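Local atomic coordinates of putative mannose-1-phosphate guanylyl transferase (Thermus thermophilus, PDB entry 2CU2), a protein that probably transfers a guanylyl group from GTP to mannose 1-phosphate, making the activated sugar GDP-mannose. Residues 42-47 and 116-121; 281-286 and 298-303; 149-154 and 164-169; 7-12 and 25-30; 206-211 and 227-232. All blocks are in the same frame, centred on the assembly; numbering follows the deposited sequence.

Interaction 1: residues 42-47 and 116-121; sequences LERLAP and EAYREA. With SO4 (sulfate ion), chain C.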
# COMPACT_ATOMS: atom_id res chain seq x y z
N LEU A 42 -24.58 4.22 18.75
CA LEU A 42 -24.97 4.57 20.11
C LEU A 42 -25.37 6.05 20.22
O LEU A 42 -26.34 6.39 20.90
CB LEU A 42 -23.83 4.26 21.09
CG LEU A 42 -23.35 2.79 21.12
CD1 LEU A 42 -22.12 2.67 22.01
CD2 LEU A 42 -24.46 1.89 21.63
N GLU A 43 -24.63 6.91 19.55
CA GLU A 43 -24.89 8.35 19.57
C GLU A 43 -26.24 8.65 18.93
O GLU A 43 -27.01 9.48 19.41
CB GLU A 43 -23.77 9.07 18.81
CG GLU A 43 -24.04 10.52 18.52
CD GLU A 43 -22.89 11.15 17.75
OE1 GLU A 43 -23.07 12.30 17.28
OE2 GLU A 43 -21.82 10.51 17.62
N ARG A 44 -26.51 7.95 17.84
CA ARG A 44 -27.74 8.07 17.08
C ARG A 44 -28.95 7.56 17.87
O ARG A 44 -30.08 8.06 17.71
CB ARG A 44 -27.56 7.27 15.79
CG ARG A 44 -28.76 7.09 14.90
CD ARG A 44 -28.34 6.23 13.71
NE ARG A 44 -27.19 6.82 13.04
CZ ARG A 44 -26.05 6.19 12.76
NH1 ARG A 44 -25.89 4.91 13.09
NH2 ARG A 44 -25.07 6.85 12.16
N LEU A 45 -28.71 6.56 18.71
CA LEU A 45 -29.78 5.95 19.50
C LEU A 45 -30.10 6.66 20.82
O LEU A 45 -31.25 6.66 21.25
CB LEU A 45 -29.42 4.48 19.80
CG LEU A 45 -30.44 3.61 20.55
CD1 LEU A 45 -31.72 3.50 19.74
CD2 LEU A 45 -29.88 2.21 20.78
N ALA A 46 -29.09 7.26 21.45
CA ALA A 46 -29.26 7.92 22.74
C ALA A 46 -30.53 8.76 22.91
O ALA A 46 -31.28 8.57 23.87
CB ALA A 46 -28.04 8.77 23.06
N PRO A 47 -30.80 9.70 21.99
CA PRO A 47 -31.99 10.55 22.09
C PRO A 47 -33.32 9.80 22.10
O PRO A 47 -34.31 10.29 22.64
CB PRO A 47 -31.86 11.47 20.87
CG PRO A 47 -30.38 11.56 20.66
CD PRO A 47 -29.96 10.12 20.85
N GLU A 116 -31.51 11.97 12.74
CA GLU A 116 -32.87 12.38 13.08
C GLU A 116 -33.90 11.56 12.32
O GLU A 116 -34.85 11.05 12.91
CB GLU A 116 -33.08 13.87 12.80
CG GLU A 116 -32.26 14.79 13.70
CD GLU A 116 -30.90 15.16 13.11
OE1 GLU A 116 -30.40 14.42 12.23
OE2 GLU A 116 -30.34 16.20 13.53
N ALA A 117 -33.71 11.42 11.02
CA ALA A 117 -34.65 10.65 10.21
C ALA A 117 -34.62 9.19 10.66
O ALA A 117 -35.62 8.48 10.59
CB ALA A 117 -34.29 10.75 8.73
N TYR A 118 -33.46 8.74 11.15
CA TYR A 118 -33.31 7.37 11.62
C TYR A 118 -34.16 7.19 12.88
O TYR A 118 -34.91 6.21 12.99
CB TYR A 118 -31.84 7.10 11.95
CG TYR A 118 -31.56 5.69 12.43
CD1 TYR A 118 -31.14 4.69 11.55
CD2 TYR A 118 -31.68 5.37 13.79
CE1 TYR A 118 -30.85 3.40 12.01
CE2 TYR A 118 -31.39 4.09 14.26
CZ TYR A 118 -30.97 3.11 13.37
OH TYR A 118 -30.67 1.85 13.83
N ARG A 119 -34.05 8.13 13.81
CA ARG A 119 -34.83 8.05 15.04
C ARG A 119 -36.32 8.14 14.74
O ARG A 119 -37.11 7.41 15.32
CB ARG A 119 -34.42 9.16 16.01
CG ARG A 119 -33.08 8.91 16.67
CD ARG A 119 -32.85 9.88 17.82
NE ARG A 119 -32.60 11.24 17.36
CZ ARG A 119 -31.41 11.69 16.95
NH1 ARG A 119 -30.35 10.88 16.94
NH2 ARG A 119 -31.28 12.95 16.55
N GLU A 120 -36.71 9.03 13.83
CA GLU A 120 -38.12 9.18 13.49
C GLU A 120 -38.67 7.86 12.95
O GLU A 120 -39.80 7.48 13.27
CB GLU A 120 -38.30 10.32 12.48
CG GLU A 120 -38.21 11.69 13.15
CD GLU A 120 -38.26 12.85 12.17
OE1 GLU A 120 -38.29 12.61 10.95
OE2 GLU A 120 -38.26 14.02 12.64
N ALA A 121 -37.87 7.14 12.17
CA ALA A 121 -38.31 5.85 11.63
C ALA A 121 -38.48 4.83 12.75
O ALA A 121 -39.44 4.05 12.76
CB ALA A 121 -37.30 5.34 10.61
S SO4 C . -34.47 14.24 17.62
O1 SO4 C . -33.09 14.60 17.59
O2 SO4 C . -35.46 15.25 17.70
O3 SO4 C . -34.69 13.29 18.82
O4 SO4 C . -34.83 13.42 16.47
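R44, from helix 37-45, lays the aliphatic part of its chain over the ring of Y118 on helix 115-128, and this is the tight half of the contact. CD of R44 stands 3.5 Å from the centroid of the Y118 ring, a CH-pi contact over the face, displaced toward the CD2 rim. A bend at chi3 (-55°) turns NE off the extended line of the chain, and the guanidinium stands well above the ring, 5.5 Å from centroid to CZ. At that distance, and with its plane tilted 57° to the ring, any cation-pi attraction is weak at most; NE forms a salt bridge with D115. F251 also meets the Y118 ring, and V112 packs against both side chains.

The looser, more exposed half belongs to R119. Its NH1 donates to the carbonyl O of R44 over 2.9 Å, nearly straight at 164°, with the oxygen lying in the guanidinium plane. P47 covers one face of that guanidinium, and CB of P47 approaches CD of R119 at 3.6 Å. On the outer edge a sulfate, probably from the crystallisation liquor, accepts a bond of 2.7 Å from R119 NH2 to O1 and two weak ones from NE. An alanine in place of R119 would probably leave the R44 carbonyl without this donor, take from P47 the chain it packs on and deprive the sulfate of its partner.

One cation thus does two jobs: it ties down a carbonyl near the C-terminal end of a helix, where positive charge is likely to be favourable, and offers NE and NH2 to an anion.

Interaction 2: residues 281-286 and 298-303; sequences HVALDT and VATLGV
Three polar side chains hydrogen-bond in a row across two parallel strands: H281 and T300, on one face of the pairing, and T286, from the turn just beyond. T300 OG1 sits in the middle, hydrogen-bonded to H281 NE2 and to T286 OG1, each at 2.9 Å. With OG1 of T300 held in the crowded position between its backbone N and carbonyl carbon (chi1 60°), the hydroxyl comes to the imidazole at its edge, near the ring plane. CD2 of the same ring lies 3.3 Å from the carbonyl O of V298. Strands 280-284 and 297-301 run at 8° to each other, in register from H281 beside V298 to L284 beside L301, and are joined by regular backbone bonds such as V282 N to V298 O. Such stacked parallel strands are consistent with the beta-helix assigned to this family region, in which turns add strand upon strand. The other face carries V282 against A299, their CB atoms 3.9 Å apart. In the turn, G302 (phi 60°) donates its N-H to L284 O over 2.8 Å. A strand of the second subunit pairs in parallel with V298, A299 and T300, and L333 of that subunit packs on V282.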
# COMPACT_ATOMS: atom_id res chain seq x y z
N HIS A 281 -3.67 11.22 1.20
CA HIS A 281 -3.73 10.62 -0.13
C HIS A 281 -3.15 11.56 -1.18
O HIS A 281 -3.67 12.65 -1.41
CB HIS A 281 -5.18 10.33 -0.54
CG HIS A 281 -5.30 9.72 -1.90
ND1 HIS A 281 -6.42 9.88 -2.69
CD2 HIS A 281 -4.45 8.94 -2.61
CE1 HIS A 281 -6.25 9.22 -3.82
NE2 HIS A 281 -5.07 8.64 -3.80
N VAL A 282 -2.07 11.12 -1.82
CA VAL A 282 -1.45 11.92 -2.87
C VAL A 282 -1.99 11.30 -4.15
O VAL A 282 -1.65 10.18 -4.51
CB VAL A 282 0.09 11.80 -2.84
CG1 VAL A 282 0.69 12.46 -4.07
CG2 VAL A 282 0.63 12.45 -1.57
N ALA A 283 -2.86 12.05 -4.83
CA ALA A 283 -3.47 11.51 -6.04
C ALA A 283 -2.98 12.22 -7.32
O ALA A 283 -3.11 13.43 -7.49
CB ALA A 283 -4.99 11.66 -5.92
N LEU A 284 -2.38 11.42 -8.22
CA LEU A 284 -1.88 11.96 -9.49
C LEU A 284 -2.49 11.23 -10.69
O LEU A 284 -2.18 10.08 -10.97
CB LEU A 284 -0.36 11.81 -9.51
CG LEU A 284 0.36 12.83 -8.62
CD1 LEU A 284 1.68 12.29 -8.07
CD2 LEU A 284 0.71 14.12 -9.35
N ASP A 285 -3.41 11.91 -11.39
CA ASP A 285 -4.09 11.25 -12.50
C ASP A 285 -4.81 9.99 -12.02
O ASP A 285 -4.72 8.93 -12.61
CB ASP A 285 -3.02 10.86 -13.54
CG ASP A 285 -3.71 10.36 -14.80
OD1 ASP A 285 -4.70 10.99 -15.20
OD2 ASP A 285 -3.29 9.34 -15.34
N THR A 286 -5.49 10.14 -10.86
CA THR A 286 -6.19 9.01 -10.28
C THR A 286 -7.70 9.27 -10.22
O THR A 286 -8.15 10.34 -9.84
CB THR A 286 -5.65 8.79 -8.87
OG1 THR A 286 -4.29 8.35 -8.95
CG2 THR A 286 -6.47 7.72 -8.15
N VAL A 298 -0.40 7.76 1.26
CA VAL A 298 -0.70 6.78 0.22
C VAL A 298 -0.71 7.43 -1.17
O VAL A 298 -1.46 8.35 -1.45
CB VAL A 298 -2.07 6.16 0.51
CG1 VAL A 298 -2.52 5.33 -0.69
CG2 VAL A 298 -1.98 5.27 1.73
N ALA A 299 0.23 7.12 -2.06
CA ALA A 299 0.30 7.83 -3.32
C ALA A 299 -0.14 6.92 -4.45
O ALA A 299 0.32 5.78 -4.57
CB ALA A 299 1.71 8.34 -3.57
N THR A 300 -1.06 7.41 -5.26
CA THR A 300 -1.55 6.66 -6.40
C THR A 300 -1.22 7.50 -7.62
O THR A 300 -1.39 8.72 -7.62
CB THR A 300 -3.07 6.39 -6.28
OG1 THR A 300 -3.78 7.63 -6.23
CG2 THR A 300 -3.36 5.61 -5.00
N LEU A 301 -0.73 6.83 -8.65
CA LEU A 301 -0.32 7.50 -9.87
C LEU A 301 -0.88 6.77 -11.09
O LEU A 301 -0.55 5.60 -11.33
CB LEU A 301 1.21 7.53 -9.90
CG LEU A 301 2.08 7.93 -8.71
CD1 LEU A 301 3.47 7.39 -8.89
CD2 LEU A 301 2.13 9.46 -8.59
N GLY A 302 -1.73 7.46 -11.84
CA GLY A 302 -2.30 6.90 -13.05
C GLY A 302 -3.12 5.62 -12.94
O GLY A 302 -3.01 4.74 -13.79
N VAL A 303 -3.95 5.52 -11.90
CA VAL A 303 -4.78 4.33 -11.73
C VAL A 303 -6.25 4.73 -11.52
O VAL A 303 -6.54 5.86 -11.12
CB VAL A 303 -4.31 3.47 -10.52
CG1 VAL A 303 -2.98 2.80 -10.84
CG2 VAL A 303 -4.17 4.34 -9.29

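Interaction 3: residues 149-154 and 164-169; sequences GYIRLG and EGFVEK
I151 and F166 lie side by side and point the same way from a non-hydrogen-bonded pair of an antiparallel hairpin, the strand directions 169° apart. Chi1 of -56° sets CG1 of I151 anti to the carbonyl carbon, beside F166 CE2, and the extended chi2 (175°) carries CD1 to 3.5 Å from CE2; CG2 lies over one face of that ring, toward the rim. On the opposite face of the sheet, the hydrogen-bonded pair Y150 and V167 packs closely: CB of Y150 is 3.3 Å from CG2 of V167. R152 reaches across the strand with a chain extended from CG to NE, crossing V167 at about a right angle so that V167 CG1 sits 3.6 Å above the guanidinium plane. NH1 of R152 comes within 3.0 Å of G165 CA, on the side where a CB would project, leaving no space for a side chain. Beside it, R152 N donates to G165 O over 2.7 Å. The OE2 end of E164 lies against G154 CA. The hairpin belongs to the large mixed sheet: strand 184-192 borders strand 150-157, strand 244-249 borders strand 160-167, and helix 172-180 covers Y150 and V167 through A175 and Y178.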
# COMPACT_ATOMS: atom_id res chain seq x y z
N GLY A 149 -31.14 -8.77 2.00
CA GLY A 149 -32.41 -9.45 2.03
C GLY A 149 -33.40 -8.37 1.62
O GLY A 149 -33.13 -7.18 1.81
N TYR A 150 -34.53 -8.77 1.05
CA TYR A 150 -35.55 -7.82 0.62
C TYR A 150 -36.86 -8.15 1.32
O TYR A 150 -37.03 -9.24 1.87
CB TYR A 150 -35.75 -7.88 -0.89
CG TYR A 150 -34.58 -7.34 -1.70
CD1 TYR A 150 -33.34 -7.97 -1.67
CD2 TYR A 150 -34.73 -6.21 -2.51
CE1 TYR A 150 -32.27 -7.49 -2.41
CE2 TYR A 150 -33.66 -5.72 -3.26
CZ TYR A 150 -32.44 -6.36 -3.20
OH TYR A 150 -31.38 -5.86 -3.90
N ILE A 151 -37.79 -7.19 1.29
CA ILE A 151 -39.11 -7.38 1.90
C ILE A 151 -40.22 -6.99 0.92
O ILE A 151 -40.12 -5.96 0.25
CB ILE A 151 -39.28 -6.50 3.15
CG1 ILE A 151 -38.15 -6.78 4.16
CG2 ILE A 151 -40.63 -6.78 3.79
CD1 ILE A 151 -38.19 -5.86 5.38
N ARG A 152 -41.26 -7.81 0.85
CA ARG A 152 -42.40 -7.54 -0.02
C ARG A 152 -43.34 -6.62 0.74
O ARG A 152 -43.67 -6.90 1.89
CB ARG A 152 -43.19 -8.81 -0.35
CG ARG A 152 -42.42 -9.94 -0.99
CD ARG A 152 -43.41 -10.95 -1.58
NE ARG A 152 -42.77 -12.18 -2.04
CZ ARG A 152 -42.40 -13.17 -1.23
NH1 ARG A 152 -42.61 -13.08 0.08
NH2 ARG A 152 -41.82 -14.25 -1.73
N LEU A 153 -43.78 -5.55 0.11
CA LEU A 153 -44.69 -4.63 0.78
C LEU A 153 -46.13 -4.77 0.32
O LEU A 153 -46.41 -4.90 -0.87
CB LEU A 153 -44.25 -3.19 0.54
CG LEU A 153 -42.88 -2.74 1.05
CD1 LEU A 153 -42.73 -1.25 0.77
CD2 LEU A 153 -42.73 -3.04 2.54
N GLY A 154 -47.05 -4.75 1.27
CA GLY A 154 -48.46 -4.83 0.95
C GLY A 154 -48.95 -3.40 0.91
O GLY A 154 -48.13 -2.48 0.83
N GLU A 164 -45.33 -8.25 3.61
CA GLU A 164 -45.98 -9.31 2.84
C GLU A 164 -45.00 -10.38 2.36
O GLU A 164 -45.26 -11.13 1.44
CB GLU A 164 -46.69 -8.67 1.65
CG GLU A 164 -48.12 -8.25 1.98
CD GLU A 164 -48.94 -8.20 0.70
OE1 GLU A 164 -48.50 -8.73 -0.30
OE2 GLU A 164 -50.03 -7.61 0.73
N GLY A 165 -43.82 -10.45 3.01
CA GLY A 165 -42.89 -11.53 2.68
C GLY A 165 -41.42 -11.08 2.75
O GLY A 165 -41.08 -9.93 2.50
N PHE A 166 -40.60 -12.07 3.16
CA PHE A 166 -39.17 -11.87 3.28
C PHE A 166 -38.40 -12.81 2.35
O PHE A 166 -38.59 -14.02 2.34
CB PHE A 166 -38.76 -12.15 4.74
CG PHE A 166 -39.10 -10.97 5.60
CD1 PHE A 166 -40.40 -10.80 6.05
CD2 PHE A 166 -38.09 -10.10 6.00
CE1 PHE A 166 -40.69 -9.75 6.92
CE2 PHE A 166 -38.40 -9.06 6.88
CZ PHE A 166 -39.70 -8.89 7.34
N VAL A 167 -37.55 -12.19 1.51
CA VAL A 167 -36.75 -12.98 0.58
C VAL A 167 -35.26 -12.81 0.87
O VAL A 167 -34.76 -11.72 1.10
CB VAL A 167 -37.07 -12.52 -0.84
CG1 VAL A 167 -38.50 -12.91 -1.21
CG2 VAL A 167 -36.91 -11.02 -0.96
N GLU A 168 -34.55 -13.95 0.90
CA GLU A 168 -33.11 -13.89 1.12
C GLU A 168 -32.39 -13.36 -0.13
O GLU A 168 -32.97 -13.17 -1.19
CB GLU A 168 -32.62 -15.29 1.48
CG GLU A 168 -32.26 -15.41 2.96
CD GLU A 168 -32.50 -16.82 3.44
OE1 GLU A 168 -32.41 -17.06 4.64
OE2 GLU A 168 -32.76 -17.68 2.60
N LYS A 169 -31.09 -13.07 0.05
CA LYS A 169 -30.32 -12.47 -1.03
C LYS A 169 -30.52 -13.23 -2.35
O LYS A 169 -30.35 -14.44 -2.44
CB LYS A 169 -28.85 -12.50 -0.62
CG LYS A 169 -28.63 -13.28 0.68
CD LYS A 169 -27.23 -13.07 1.25
CE LYS A 169 -26.37 -14.34 1.16
NZ LYS A 169 -25.07 -14.03 0.58

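Interaction 4: residues 7-12 and 25-30; sequences VMAGGR and PKPFLP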
# COMPACT_ATOMS: atom_id res chain seq x y z
N VAL A 7 -28.58 -3.70 20.95
CA VAL A 7 -27.62 -3.37 19.91
C VAL A 7 -26.67 -4.54 19.64
O VAL A 7 -25.81 -4.89 20.44
CB VAL A 7 -26.82 -2.15 20.37
CG1 VAL A 7 -25.78 -1.78 19.32
CG2 VAL A 7 -27.76 -0.97 20.57
N MET A 8 -26.88 -5.18 18.48
CA MET A 8 -26.08 -6.36 18.16
C MET A 8 -24.75 -5.99 17.50
O MET A 8 -24.68 -5.45 16.41
CB MET A 8 -26.90 -7.24 17.22
CG MET A 8 -28.26 -7.62 17.82
SD MET A 8 -29.16 -8.80 16.80
CE MET A 8 -29.44 -7.73 15.38
N ALA A 9 -23.66 -6.27 18.25
CA ALA A 9 -22.33 -6.04 17.70
C ALA A 9 -21.68 -7.37 17.30
O ALA A 9 -21.47 -8.26 18.11
CB ALA A 9 -21.49 -5.34 18.76
N GLY A 10 -21.39 -7.49 15.99
CA GLY A 10 -20.78 -8.73 15.51
C GLY A 10 -20.18 -8.57 14.11
O GLY A 10 -20.08 -7.48 13.56
N GLY A 11 -19.75 -9.71 13.55
CA GLY A 11 -19.13 -9.67 12.23
C GLY A 11 -17.61 -9.56 12.33
O GLY A 11 -17.07 -8.63 12.92
N ARG A 12 -16.82 -10.50 11.84
CA ARG A 12 -15.37 -10.36 11.72
C ARG A 12 -15.01 -9.25 10.74
O ARG A 12 -14.01 -8.55 10.93
CB ARG A 12 -14.74 -11.67 11.23
CG ARG A 12 -15.05 -12.90 12.08
CD ARG A 12 -14.45 -14.15 11.45
NE ARG A 12 -14.82 -15.36 12.18
CZ ARG A 12 -14.39 -15.66 13.40
NH1 ARG A 12 -13.57 -14.84 14.04
NH2 ARG A 12 -14.80 -16.78 13.99
N PRO A 25 -13.46 -6.62 15.72
CA PRO A 25 -14.56 -6.91 14.81
C PRO A 25 -15.03 -5.64 14.09
O PRO A 25 -14.65 -4.52 14.40
CB PRO A 25 -15.70 -7.51 15.62
CG PRO A 25 -15.19 -7.77 17.04
CD PRO A 25 -13.90 -6.82 17.09
N LYS A 26 -15.88 -5.86 13.07
CA LYS A 26 -16.27 -4.77 12.17
C LYS A 26 -16.75 -3.52 12.92
O LYS A 26 -16.39 -2.39 12.60
CB LYS A 26 -17.38 -5.28 11.25
CG LYS A 26 -18.12 -4.15 10.54
CD LYS A 26 -18.68 -4.58 9.18
CE LYS A 26 -19.83 -3.69 8.71
NZ LYS A 26 -20.68 -4.43 7.78
N PRO A 27 -17.63 -3.73 13.92
CA PRO A 27 -18.29 -2.63 14.62
C PRO A 27 -17.28 -1.70 15.31
O PRO A 27 -17.60 -0.59 15.73
CB PRO A 27 -19.23 -3.23 15.65
CG PRO A 27 -19.37 -4.72 15.35
CD PRO A 27 -18.07 -5.00 14.47
N PHE A 28 -16.05 -2.20 15.48
CA PHE A 28 -15.07 -1.42 16.22
C PHE A 28 -13.99 -0.77 15.35
O PHE A 28 -12.89 -0.46 15.78
CB PHE A 28 -14.44 -2.31 17.30
CG PHE A 28 -15.51 -2.92 18.15
CD1 PHE A 28 -16.02 -2.21 19.24
CD2 PHE A 28 -15.94 -4.22 17.91
CE1 PHE A 28 -16.94 -2.81 20.08
CE2 PHE A 28 -16.87 -4.81 18.75
CZ PHE A 28 -17.38 -4.11 19.84
N LEU A 29 -14.33 -0.60 14.05
CA LEU A 29 -13.37 -0.01 13.13
C LEU A 29 -13.57 1.49 12.88
O LEU A 29 -14.67 1.96 12.63
CB LEU A 29 -13.49 -0.80 11.83
CG LEU A 29 -13.30 -2.31 12.06
CD1 LEU A 29 -13.47 -3.12 10.77
CD2 LEU A 29 -11.92 -2.65 12.61
N PRO A 30 -12.48 2.28 12.94
CA PRO A 30 -12.57 3.72 12.72
C PRO A 30 -12.75 4.03 11.24
O PRO A 30 -11.82 3.99 10.44
CB PRO A 30 -11.27 4.35 13.22
CG PRO A 30 -10.21 3.26 13.22
CD PRO A 30 -11.10 1.93 13.27
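G11 O accepts a nearly straight bond of 3.0 Å from K26 N (171°), which fastens the loop leaving strand 3-8 to the short 3-10 segment at K26 and P27. G11 itself has a positive phi of 93°, a backbone setting in which a CB would press on the carbonyl O before it. The same carbonyl is lined by the ring of P25, whose CB approaches G11 O at 3.2 Å.

Around this bond the side chains are mostly proline against glycine. P27 turns its ring to G10: CD of P27 lies 3.3 Å from G10 O, and CG lies 3.5 Å from G10 N. A9 meets the same ring from the strand side, its CB 4.1 Å from P27 CG, and also reaches CZ of F28. K26 begins beside the glycines but leaves them; chi1 of 165° puts CG anti to the backbone N, the chain beyond is extended, and NZ at its end makes a salt bridge with D109 and a hydrogen bond to the carbonyl of D255. The glycine-rich turn after the first strand, with a downstream lysine, matches the signature loop of nucleotidyltransferases of this family, which in relatives handles the nucleotide.

The contact lies at the C-terminal end of strand 3-8, which runs between strands 54-59 and 102-107; L56 and V58 support A9, while L37 and L38 of helix 37-45 cover K26 and F28.

Interaction 5: residues 206-211 and 227-232; sequences PSHHEA and GLPKIS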
# COMPACT_ATOMS: atom_id res chain seq x y z
N PRO A 206 -38.83 -23.48 18.14
CA PRO A 206 -38.94 -24.23 19.40
C PRO A 206 -37.67 -24.22 20.26
O PRO A 206 -37.72 -24.13 21.48
CB PRO A 206 -39.33 -25.64 19.00
CG PRO A 206 -40.15 -25.51 17.73
CD PRO A 206 -39.41 -24.26 17.06
N SER A 207 -36.51 -24.38 19.59
CA SER A 207 -35.25 -24.39 20.32
C SER A 207 -35.07 -23.11 21.16
O SER A 207 -34.56 -23.13 22.28
CB SER A 207 -34.11 -24.51 19.32
OG SER A 207 -34.15 -23.41 18.41
N HIS A 208 -35.47 -21.97 20.56
CA HIS A 208 -35.28 -20.70 21.25
C HIS A 208 -36.38 -20.43 22.29
O HIS A 208 -36.17 -19.77 23.29
CB HIS A 208 -35.25 -19.57 20.20
CG HIS A 208 -33.94 -19.58 19.45
ND1 HIS A 208 -33.46 -20.65 18.78
CD2 HIS A 208 -33.00 -18.55 19.36
CE1 HIS A 208 -32.26 -20.27 18.28
NE2 HIS A 208 -31.96 -19.01 18.61
N HIS A 209 -37.60 -20.92 21.99
CA HIS A 209 -38.67 -20.75 22.97
C HIS A 209 -38.34 -21.51 24.26
O HIS A 209 -38.50 -21.03 25.38
CB HIS A 209 -40.00 -21.26 22.37
CG HIS A 209 -41.01 -21.52 23.45
ND1 HIS A 209 -41.18 -22.72 24.05
CD2 HIS A 209 -41.98 -20.64 23.97
CE1 HIS A 209 -42.19 -22.58 24.92
NE2 HIS A 209 -42.69 -21.34 24.90
N GLU A 210 -37.88 -22.77 24.07
CA GLU A 210 -37.47 -23.58 25.22
C GLU A 210 -36.28 -22.95 25.94
O GLU A 210 -36.21 -22.91 27.16
CB GLU A 210 -37.11 -24.99 24.72
CG GLU A 210 -37.19 -26.04 25.83
CD GLU A 210 -36.91 -27.41 25.26
OE1 GLU A 210 -35.75 -27.77 25.12
OE2 GLU A 210 -37.87 -28.14 24.98
N ALA A 211 -35.31 -22.49 25.14
CA ALA A 211 -34.15 -21.85 25.73
C ALA A 211 -34.55 -20.62 26.55
O ALA A 211 -34.06 -20.37 27.65
CB ALA A 211 -33.19 -21.44 24.61
N GLY A 227 -26.17 -25.54 23.33
CA GLY A 227 -27.08 -26.48 22.67
C GLY A 227 -28.06 -25.81 21.70
O GLY A 227 -28.95 -26.43 21.13
N LEU A 228 -27.90 -24.49 21.54
CA LEU A 228 -28.76 -23.72 20.65
C LEU A 228 -28.24 -23.79 19.21
O LEU A 228 -27.04 -23.75 18.96
CB LEU A 228 -28.68 -22.27 21.18
CG LEU A 228 -29.83 -21.34 20.79
CD1 LEU A 228 -31.20 -21.77 21.29
CD2 LEU A 228 -29.63 -19.94 21.36
N PRO A 229 -29.17 -23.94 18.24
CA PRO A 229 -28.80 -23.95 16.82
C PRO A 229 -28.47 -22.53 16.33
O PRO A 229 -29.10 -21.54 16.70
CB PRO A 229 -30.02 -24.46 16.08
CG PRO A 229 -31.22 -24.06 16.92
CD PRO A 229 -30.60 -24.14 18.38
N LYS A 230 -27.44 -22.43 15.46
CA LYS A 230 -27.06 -21.13 14.92
C LYS A 230 -27.97 -20.71 13.76
O LYS A 230 -28.01 -21.34 12.70
CB LYS A 230 -25.60 -21.22 14.43
CG LYS A 230 -25.10 -19.91 13.80
CD LYS A 230 -23.73 -20.06 13.14
CE LYS A 230 -23.30 -18.80 12.37
NZ LYS A 230 -21.84 -18.69 12.40
N ILE A 231 -28.76 -19.65 13.99
CA ILE A 231 -29.67 -19.17 12.96
C ILE A 231 -29.96 -17.68 13.11
O ILE A 231 -29.98 -17.13 14.21
CB ILE A 231 -30.97 -19.98 13.05
CG1 ILE A 231 -31.87 -19.68 11.85
CG2 ILE A 231 -31.74 -19.59 14.32
CD1 ILE A 231 -33.09 -20.58 11.77
N SER A 232 -30.13 -17.00 11.96
CA SER A 232 -30.48 -15.58 12.01
C SER A 232 -31.93 -15.40 12.42
O SER A 232 -32.76 -16.30 12.32
CB SER A 232 -30.24 -14.97 10.63
OG SER A 232 -31.40 -15.16 9.82
O HOH W 1 -29.75 -18.69 17.14
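L228 rests on the face of the H208 imidazole, and this meeting of a leucine methyl with a flat ring is the heart of the contact. CD1 of L228 lies 3.6 Å from the ring centroid and 18° off the normal, a CH-pi contact displaced toward the rim. The two side chains cross at about a right angle, and the same CD1 touches A211 CB at 3.9 Å. I231 adds CG2 near H208 CE1.

The edge of the ring does the polar work. In its plane, ND1 is hydrogen-bonded to S207 OG over 2.9 Å, and NE2 to a water at 2.7 Å; that water is also within bonding distance of P229 O, to which it probably donates. S207 meets the loop directly too, its OG 3.4 Å from P229 CG. The histidine is therefore fixed in rotation from both nitrogens as well as pressed from one face. An alanine in place of H208 would probably leave the bridging water and S207 OG without their imidazole partner, and open a gap beneath L228.

The contact joins the first two turns of helix 206-216 to the stretch following helix 221-226, closing the loop that runs through both helices of the nucleotidyltransferase region. Further out, F201 of helix 194-204 meets the H208 ring with planes at about 55°. Helix 83-98 packs on the same parts: A85 touches H208 and I231, while L89 touches L228. R82 holds the carbonyl of L228, and S232 N-caps the following helix 233-238 by bonding its OG to Y235 N.

Overall arrangement
Followed from the N terminus, the contacts come in series, none enclosing or crossing another. Interaction 4 closes the short loop after strand 3-8, and interaction 1 then joins helix 37-45 to helix 115-128 across a long stretch of the nucleotidyltransferase region; the two touch through L45 and V7. Interaction 3 closes a hairpin at another part of the same large sheet, and interaction 5 draws the loop after helix 221-226 back to helix 206-216, its nearest atoms about 6 Å from interaction 3. Interaction 2 stands apart in the C-terminal beta-helix region, its centre about 51 Å from that of interaction 5, at the subunit interface.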